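Local coordinates for putative uncharacterized protein (Pyrococcus furiosus, PDB 3VR0), which probably acts as an activator of the archaeal proteasome and is a homologue of proteasome assembly chaperones, at residues F35-P40 / I103-D108. Numbering follows the deposited sequence.
Sequences FIEGLP and IIVTGD
Phe35 has CG anti to its backbone N (chi1 -177°), and Val105 has CG1 between its own N and carbonyl carbon (chi1 62°). Phe35, Glu37, Ile103 and Val105 share one face of the sheet, where these torsions bring the ring's CE1/CZ side obliquely against this methyl. CE1 of Phe35 lies 3.6 Å from CG1 of Val105, and CZ is equally near. CD1 of Phe35 rests more loosely on CG2 of Ile103. The same Val105 methyl also touches CB and CG of Glu37. Leu196 of helix 192-202 and Val130 and Met126 of helix 116-131 pack over this face. On the other face Ile36 CB meets Ile104 CG1 at 4.0 Å, under Leu53 of helix 45-57. Strands 34-37 and 102-107 are parallel neighbours inside the mixed sheet of the PAC2-family fold, with helices on both faces. Backbone bonds alternate across them: Ile36 N to Ile103 O (2.6 Å), Val105 N to Ile36 O (2.9 Å) and Gly38 N to Val105 O (3.1 Å). Past Gly38 a side chain takes over. Thr106 OG1 donates to Gly38 O at 2.7 Å, tilted 24° from the carbonyl plane. The side chain of buried Glu37 bends forward along its own segment. Its OE2 accepts a hydrogen bond from Leu39 N at 2.8 Å, from above the carboxylate plane. Leu39 CD2 then lies over the Thr106-Gly107 peptide, 3.6 Å from Thr106 C. Pro40 CG sits against the carbonyl oxygens of Gly107 and Asp108. Beyond the strand end, Asp108 forms a salt bridge with Arg77, while Gly107 O takes a hydrogen bond from Lys47.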
loop_
_atom_site.group_PDB
_atom_site.type_symbol
_atom_site.label_atom_id
_atom_site.label_comp_id
_atom_site.label_asym_id
_atom_site.label_seq_id
_atom_site.Cartn_x
_atom_site.Cartn_y
_atom_site.Cartn_z
ATOM N N PHE C 35 16.921 25.810 -7.346
ATOM C CA PHE C 35 16.719 24.691 -6.426
ATOM C C PHE C 35 17.594 23.499 -6.793
ATOM O O PHE C 35 17.428 22.899 -7.838
ATOM C CB PHE C 35 15.221 24.312 -6.470
ATOM C CG PHE C 35 14.806 23.201 -5.525
ATOM C CD1 PHE C 35 15.448 22.998 -4.328
ATOM C CD2 PHE C 35 13.678 22.396 -5.831
ATOM C CE1 PHE C 35 15.044 21.986 -3.451
ATOM C CE2 PHE C 35 13.280 21.372 -4.950
ATOM C CZ PHE C 35 13.954 21.169 -3.774
ATOM N N ILE C 36 18.478 23.091 -5.915
ATOM C CA ILE C 36 19.346 21.996 -6.200
ATOM C C ILE C 36 19.035 20.784 -5.319
ATOM O O ILE C 36 18.953 20.923 -4.084
ATOM C CB ILE C 36 20.821 22.372 -5.960
ATOM C CG1 ILE C 36 21.198 23.597 -6.802
ATOM C CG2 ILE C 36 21.775 21.196 -6.386
ATOM C CD1 ILE C 36 22.627 23.998 -6.592
ATOM N N GLU C 37 18.894 19.597 -5.953
ATOM C CA GLU C 37 18.500 18.363 -5.214
ATOM C C GLU C 37 19.590 17.295 -5.201
ATOM O O GLU C 37 20.078 16.879 -6.258
ATOM C CB GLU C 37 17.193 17.775 -5.745
ATOM C CG GLU C 37 16.836 16.395 -5.115
ATOM C CD GLU C 37 17.463 15.226 -5.860
ATOM O OE1 GLU C 37 17.708 15.375 -7.060
ATOM O OE2 GLU C 37 17.785 14.174 -5.261
ATOM N N GLY C 38 19.967 16.881 -4.006
ATOM C CA GLY C 38 20.895 15.769 -3.801
ATOM C C GLY C 38 20.425 14.875 -2.660
ATOM O O GLY C 38 21.025 14.824 -1.587
ATOM N N LEU C 39 19.331 14.163 -2.901
ATOM C CA LEU C 39 18.805 13.205 -1.947
ATOM C C LEU C 39 19.508 11.826 -2.136
ATOM O O LEU C 39 20.167 11.620 -3.141
ATOM C CB LEU C 39 17.314 13.099 -2.181
ATOM C CG LEU C 39 16.596 14.383 -1.707
ATOM C CD1 LEU C 39 15.200 14.451 -2.279
ATOM C CD2 LEU C 39 16.557 14.420 -0.185
ATOM N N PRO C 40 19.352 10.886 -1.179
ATOM C CA PRO C 40 19.978 9.567 -1.382
ATOM C C PRO C 40 19.445 8.878 -2.600
ATOM O O PRO C 40 18.287 9.049 -2.939
ATOM C CB PRO C 40 19.611 8.797 -0.122
ATOM C CG PRO C 40 19.446 9.870 0.887
ATOM C CD PRO C 40 18.745 10.972 0.155
ATOM N N ILE C 103 18.848 27.237 -3.195
ATOM C CA ILE C 103 18.287 26.339 -2.179
ATOM C C ILE C 103 18.759 24.912 -2.522
ATOM O O ILE C 103 18.633 24.454 -3.690
ATOM C CB ILE C 103 16.725 26.375 -2.194
ATOM C CG1 ILE C 103 16.221 27.805 -1.979
ATOM C CG2 ILE C 103 16.090 25.333 -1.142
ATOM C CD1 ILE C 103 14.717 27.946 -2.059
ATOM N N ILE C 104 19.255 24.209 -1.505
ATOM C CA ILE C 104 19.785 22.903 -1.697
ATOM C C ILE C 104 19.086 21.975 -0.715
ATOM O O ILE C 104 19.028 22.258 0.462
ATOM C CB ILE C 104 21.334 22.847 -1.481
ATOM C CG1 ILE C 104 22.042 23.833 -2.406
ATOM C CG2 ILE C 104 21.860 21.378 -1.710
ATOM C CD1 ILE C 104 23.505 24.161 -1.957
ATOM N N VAL C 105 18.509 20.889 -1.217
ATOM C CA VAL C 105 17.881 19.922 -0.319
ATOM C C VAL C 105 18.721 18.656 -0.321
ATOM O O VAL C 105 19.209 18.236 -1.366
ATOM C CB VAL C 105 16.402 19.580 -0.725
ATOM C CG1 VAL C 105 16.314 18.931 -2.128
ATOM C CG2 VAL C 105 15.739 18.683 0.306
ATOM N N THR C 106 18.887 18.078 0.854
ATOM C CA THR C 106 19.415 16.733 1.016
ATOM C C THR C 106 18.678 16.070 2.194
ATOM O O THR C 106 17.728 16.622 2.735
ATOM C CB THR C 106 20.982 16.737 1.194
ATOM O OG1 THR C 106 21.489 15.404 1.060
ATOM C CG2 THR C 106 21.452 17.294 2.556
ATOM N N GLY C 107 19.104 14.899 2.617
ATOM C CA GLY C 107 18.436 14.261 3.732
ATOM C C GLY C 107 18.744 12.795 3.903
ATOM O O GLY C 107 19.609 12.232 3.215
ATOM N N ASP C 108 18.084 12.187 4.881
ATOM C CA ASP C 108 18.311 10.795 5.202
ATOM C C ASP C 108 17.826 9.816 4.090
ATOM O O ASP C 108 18.390 8.737 3.936
ATOM C CB ASP C 108 17.565 10.435 6.487
ATOM C CG ASP C 108 17.992 11.271 7.688
ATOM O OD1 ASP C 108 19.196 11.360 7.973
ATOM O OD2 ASP C 108 17.112 11.798 8.392
#